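Local coordinates for virulence sensor protein BvgS (Bordetella pertussis, PDB 6ZJ8) that probably acts as a sensor histidine kinase controlling virulence, its PAS domain taking part in signal transduction, at residues Met26-Tyr38 and Met46-Gly58. Numbering follows the deposited sequence.
Sequences MRVLIDGTPNPIY and MLLCNDAYLDTFG
The buried side-chain amide of Asn50 reaches across to the turn between helix 17-31 and strand 37-41, and each of its polar atoms is taken up twice. Both N-H groups of ND2 are spent nearly in the amide plane, one on Thr33 OG1 at 2.7 Å and the other on the carbonyl oxygen of Asn35. The Thr33 hydroxyl donates to Leu29 O in the last turn of the helix, which leaves its oxygen to accept from the amide. At the other end of the amide, OD1 accepts from Ile37 N (3.0 Å) and from Tyr53 N, the two donors arriving from opposite faces of the amide plane. Asn50 is the N-cap of helix 51-57, with the Tyr53 bond as its capping bond, and Asn50 CG set between the backbone N and the carbonyl carbon (chi1 64°) lets the amide serve helix and turn together. Asn50 N closes the set by donating to Ile37 O.

This junction lies in the PAS fold, where the hairpin of strands 37-41 and 46-49 forms one edge of the five-stranded antiparallel sheet and the flanking N-terminal helix leads into it. Next to the amide, Ile30 O near the helix end accepts a straight bond from Asp51 N (2.8 Å, 162°). Water 1 also donates to Ile30 O and to Thr33 O while accepting from Ala52 N, so the start of helix 51-57 is tied to the turn through solvent as well.

Asp31 OD1 and Asp51 OD2 are only 2.5 Å apart, a separation suggesting that one acid is protonated; Arg27 NH1 forms a salt bridge with Asp31 OD2. Apolar contacts flank the polar centre: Leu48 CD1 meets Met26 CE and Leu29 CD2, while Pro36 packs on Ala52 and Tyr53. Beyond the proline, the Tyr38 and Tyr53 rings meet obliquely, and Trp135 adjoins Tyr53.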
loop_
_atom_site.group_PDB
_atom_site.type_symbol
_atom_site.label_atom_id
_atom_site.label_comp_id
_atom_site.label_asym_id
_atom_site.label_seq_id
_atom_site.Cartn_x
_atom_site.Cartn_y
_atom_site.Cartn_z
ATOM N N MET A 26 4.193 -1.876 16.649
ATOM C CA MET A 26 4.245 -2.605 15.385
ATOM C C MET A 26 3.036 -3.518 15.225
ATOM O O MET A 26 2.518 -3.679 14.115
ATOM C CB MET A 26 5.540 -3.410 15.302
ATOM C CG MET A 26 6.801 -2.556 15.304
ATOM S SD MET A 26 6.935 -1.492 13.855
ATOM C CE MET A 26 7.031 -2.718 12.557
ATOM N N ARG A 27 2.577 -4.128 16.319
ATOM C CA ARG A 27 1.366 -4.940 16.257
ATOM C C ARG A 27 0.195 -4.129 15.715
ATOM O O ARG A 27 -0.557 -4.604 14.859
ATOM C CB ARG A 27 1.046 -5.499 17.644
ATOM C CG ARG A 27 -0.174 -6.411 17.707
ATOM C CD ARG A 27 0.049 -7.725 16.981
ATOM N NE ARG A 27 1.046 -8.563 17.644
ATOM C CZ ARG A 27 1.517 -9.699 17.137
ATOM N NH1 ARG A 27 1.088 -10.127 15.957
ATOM N NH2 ARG A 27 2.423 -10.402 17.801
ATOM N N VAL A 28 0.034 -2.894 16.194
ATOM C CA VAL A 28 -1.049 -2.050 15.699
ATOM C C VAL A 28 -0.774 -1.612 14.267
ATOM O O VAL A 28 -1.672 -1.618 13.416
ATOM C CB VAL A 28 -1.242 -0.838 16.630
ATOM C CG1 VAL A 28 -2.333 0.072 16.094
ATOM C CG2 VAL A 28 -1.572 -1.299 18.036
ATOM N N LEU A 29 0.471 -1.229 13.976
ATOM C CA LEU A 29 0.787 -0.685 12.659
ATOM C C LEU A 29 0.578 -1.722 11.563
ATOM O O LEU A 29 0.125 -1.389 10.460
ATOM C CB LEU A 29 2.226 -0.172 12.639
ATOM C CG LEU A 29 2.793 0.174 11.262
ATOM C CD1 LEU A 29 1.910 1.196 10.560
ATOM C CD2 LEU A 29 4.212 0.693 11.394
ATOM N N ILE A 30 0.897 -2.979 11.842
ATOM C CA ILE A 30 0.878 -4.032 10.835
ATOM C C ILE A 30 -0.406 -4.847 10.893
ATOM O O ILE A 30 -1.022 -5.117 9.862
ATOM C CB ILE A 30 2.127 -4.929 10.992
ATOM C CG1 ILE A 30 3.368 -4.156 10.538
ATOM C CG2 ILE A 30 1.960 -6.219 10.205
ATOM C CD1 ILE A 30 4.668 -4.777 10.964
ATOM N N ASP A 31 -0.832 -5.246 12.088
ATOM C CA ASP A 31 -2.037 -6.048 12.247
ATOM C C ASP A 31 -3.285 -5.214 12.501
ATOM O O ASP A 31 -4.377 -5.784 12.591
ATOM C CB ASP A 31 -1.875 -7.044 13.402
ATOM C CG ASP A 31 -0.970 -8.207 13.057
ATOM O OD1 ASP A 31 -0.732 -8.449 11.856
ATOM O OD2 ASP A 31 -0.504 -8.889 13.998
ATOM N N GLY A 32 -3.162 -3.895 12.626
ATOM C CA GLY A 32 -4.290 -3.103 13.074
ATOM C C GLY A 32 -4.461 -1.752 12.418
ATOM O O GLY A 32 -4.932 -0.807 13.061
ATOM N N THR A 33 -4.089 -1.633 11.147
ATOM C CA THR A 33 -4.390 -0.435 10.384
ATOM C C THR A 33 -5.220 -0.803 9.164
ATOM O O THR A 33 -4.898 -1.782 8.471
ATOM C CB THR A 33 -3.109 0.308 9.952
ATOM O OG1 THR A 33 -2.204 -0.595 9.307
ATOM C CG2 THR A 33 -2.427 0.926 11.161
ATOM N N PRO A 34 -6.298 -0.066 8.870
ATOM C CA PRO A 34 -7.247 -0.521 7.845
ATOM C C PRO A 34 -6.800 -0.262 6.417
ATOM O O PRO A 34 -7.156 -1.026 5.515
ATOM C CB PRO A 34 -8.520 0.270 8.181
ATOM C CG PRO A 34 -8.030 1.515 8.819
ATOM C CD PRO A 34 -6.768 1.153 9.558
ATOM N N ASN A 35 -6.033 0.798 6.189
ATOM C CA ASN A 35 -5.640 1.080 4.812
ATOM C C ASN A 35 -4.255 0.517 4.517
ATOM O O ASN A 35 -3.374 0.545 5.384
ATOM C CB ASN A 35 -5.638 2.587 4.549
ATOM C CG ASN A 35 -7.019 3.199 4.654
ATOM O OD1 ASN A 35 -8.007 2.615 4.208
ATOM N ND2 ASN A 35 -7.098 4.381 5.251
ATOM N N PRO A 36 -4.029 -0.012 3.314
ATOM C CA PRO A 36 -2.687 -0.500 2.969
ATOM C C PRO A 36 -1.629 0.579 3.137
ATOM O O PRO A 36 -1.809 1.725 2.717
ATOM C CB PRO A 36 -2.833 -0.921 1.504
ATOM C CG PRO A 36 -4.264 -1.301 1.373
ATOM C CD PRO A 36 -5.017 -0.354 2.272
ATOM N N ILE A 37 -0.513 0.197 3.753
ATOM C CA ILE A 37 0.640 1.076 3.885
ATOM C C ILE A 37 1.895 0.222 3.792
ATOM O O ILE A 37 1.921 -0.919 4.263
ATOM C CB ILE A 37 0.610 1.881 5.201
ATOM C CG1 ILE A 37 1.786 2.862 5.239
ATOM C CG2 ILE A 37 0.677 0.954 6.401
ATOM C CD1 ILE A 37 1.782 3.771 6.435
ATOM N N TYR A 38 2.933 0.782 3.174
ATOM C CA TYR A 38 4.198 0.092 2.986
ATOM C C TYR A 38 5.337 1.088 3.150
ATOM O O TYR A 38 5.131 2.304 3.192
ATOM C CB TYR A 38 4.279 -0.568 1.605
ATOM C CG TYR A 38 4.090 0.416 0.472
ATOM C CD1 TYR A 38 5.167 1.127 -0.046
ATOM C CD2 TYR A 38 2.834 0.648 -0.069
ATOM C CE1 TYR A 38 4.995 2.035 -1.080
ATOM C CE2 TYR A 38 2.652 1.553 -1.100
ATOM C CZ TYR A 38 3.733 2.244 -1.599
ATOM O OH TYR A 38 3.547 3.143 -2.624
ATOM N N MET A 46 11.258 -3.651 -0.275
ATOM C CA MET A 46 10.137 -3.419 0.628
ATOM C C MET A 46 10.552 -3.744 2.059
ATOM O O MET A 46 10.934 -4.881 2.361
ATOM C CB MET A 46 8.939 -4.267 0.206
ATOM C CG MET A 46 8.328 -3.849 -1.125
ATOM S SD MET A 46 7.271 -2.396 -0.984
ATOM C CE MET A 46 5.795 -3.132 -0.294
ATOM N N LEU A 47 10.469 -2.747 2.939
ATOM C CA LEU A 47 10.848 -2.906 4.337
ATOM C C LEU A 47 9.672 -3.227 5.246
ATOM O O LEU A 47 9.845 -3.946 6.234
ATOM C CB LEU A 47 11.522 -1.630 4.847
ATOM C CG LEU A 47 12.680 -1.118 3.995
ATOM C CD1 LEU A 47 13.270 0.130 4.621
ATOM C CD2 LEU A 47 13.735 -2.197 3.829
ATOM N N LEU A 48 8.488 -2.707 4.940
ATOM C CA LEU A 48 7.330 -2.899 5.795
ATOM C C LEU A 48 6.074 -2.863 4.942
ATOM O O LEU A 48 6.004 -2.149 3.938
ATOM C CB LEU A 48 7.263 -1.827 6.890
ATOM C CG LEU A 48 6.088 -1.899 7.867
ATOM C CD1 LEU A 48 6.525 -1.433 9.245
ATOM C CD2 LEU A 48 4.911 -1.060 7.386
ATOM N N CYS A 49 5.087 -3.653 5.352
ATOM C CA CYS A 49 3.763 -3.617 4.745
ATOM C C CYS A 49 2.782 -4.224 5.734
ATOM O O CYS A 49 3.054 -5.285 6.305
ATOM C CB CYS A 49 3.740 -4.369 3.410
ATOM S SG CYS A 49 4.640 -5.926 3.400
ATOM N N ASN A 50 1.660 -3.545 5.948
ATOM C CA ASN A 50 0.679 -4.016 6.910
ATOM C C ASN A 50 -0.193 -5.103 6.283
ATOM O O ASN A 50 -0.048 -5.457 5.110
ATOM C CB ASN A 50 -0.154 -2.846 7.428
ATOM C CG ASN A 50 -0.986 -2.187 6.343
ATOM O OD1 ASN A 50 -0.788 -2.427 5.149
ATOM N ND2 ASN A 50 -1.913 -1.333 6.756
ATOM N N ASP A 51 -1.109 -5.649 7.087
ATOM C CA ASP A 51 -1.955 -6.737 6.609
ATOM C C ASP A 51 -2.963 -6.260 5.572
ATOM O O ASP A 51 -3.402 -7.052 4.732
ATOM C CB ASP A 51 -2.681 -7.388 7.783
ATOM C CG ASP A 51 -1.741 -8.109 8.722
ATOM O OD1 ASP A 51 -0.551 -8.272 8.372
ATOM O OD2 ASP A 51 -2.195 -8.512 9.810
ATOM N N ALA A 52 -3.352 -4.984 5.618
ATOM C CA ALA A 52 -4.217 -4.450 4.570
ATOM C C ALA A 52 -3.525 -4.530 3.218
ATOM O O ALA A 52 -4.150 -4.867 2.205
ATOM C CB ALA A 52 -4.607 -3.009 4.892
ATOM N N TYR A 53 -2.226 -4.228 3.187
ATOM C CA TYR A 53 -1.434 -4.411 1.978
ATOM C C TYR A 53 -1.399 -5.880 1.573
ATOM O O TYR A 53 -1.799 -6.247 0.461
ATOM C CB TYR A 53 -0.018 -3.878 2.219
ATOM C CG TYR A 53 0.869 -3.877 0.999
ATOM C CD1 TYR A 53 1.395 -5.057 0.498
ATOM C CD2 TYR A 53 1.192 -2.691 0.356
ATOM C CE1 TYR A 53 2.204 -5.058 -0.618
ATOM C CE2 TYR A 53 2.003 -2.683 -0.759
ATOM C CZ TYR A 53 2.506 -3.868 -1.242
ATOM O OH TYR A 53 3.317 -3.862 -2.352
ATOM N N LEU A 54 -0.933 -6.741 2.481
ATOM C CA LEU A 54 -0.707 -8.143 2.139
ATOM C C LEU A 54 -2.003 -8.847 1.758
ATOM O O LEU A 54 -2.026 -9.648 0.817
ATOM C CB LEU A 54 -0.039 -8.857 3.314
ATOM C CG LEU A 54 1.322 -8.295 3.727
ATOM C CD1 LEU A 54 1.817 -8.950 5.006
ATOM C CD2 LEU A 54 2.326 -8.483 2.594
ATOM N N ASP A 55 -3.093 -8.571 2.479
ATOM C CA ASP A 55 -4.339 -9.292 2.240
ATOM C C ASP A 55 -5.034 -8.849 0.958
ATOM O O ASP A 55 -5.851 -9.604 0.421
ATOM C CB ASP A 55 -5.281 -9.123 3.432
ATOM C CG ASP A 55 -4.853 -9.943 4.638
ATOM O OD1 ASP A 55 -3.835 -10.662 4.547
ATOM O OD2 ASP A 55 -5.540 -9.873 5.680
ATOM N N THR A 56 -4.741 -7.647 0.460
ATOM C CA THR A 56 -5.235 -7.265 -0.857
ATOM C C THR A 56 -4.878 -8.320 -1.894
ATOM O O THR A 56 -5.667 -8.609 -2.802
ATOM C CB THR A 56 -4.652 -5.911 -1.268
ATOM O OG1 THR A 56 -5.158 -4.887 -0.402
ATOM C CG2 THR A 56 -5.011 -5.584 -2.719
ATOM N N PHE A 57 -3.693 -8.917 -1.763
ATOM C CA PHE A 57 -3.179 -9.883 -2.723
ATOM C C PHE A 57 -3.201 -11.311 -2.198
ATOM O O PHE A 57 -2.856 -12.234 -2.942
ATOM C CB PHE A 57 -1.751 -9.497 -3.122
ATOM C CG PHE A 57 -1.596 -8.044 -3.463
ATOM C CD1 PHE A 57 -1.868 -7.587 -4.741
ATOM C CD2 PHE A 57 -1.190 -7.133 -2.503
ATOM C CE1 PHE A 57 -1.731 -6.249 -5.058
ATOM C CE2 PHE A 57 -1.054 -5.793 -2.814
ATOM C CZ PHE A 57 -1.324 -5.351 -4.092
ATOM N N GLY A 58 -3.589 -11.517 -0.942
ATOM C CA GLY A 58 -3.650 -12.858 -0.396
ATOM C C GLY A 58 -2.303 -13.506 -0.175
ATOM O O GLY A 58 -2.195 -14.732 -0.271
HETATM O O HOH W 1 -3.338 -3.890 8.399
#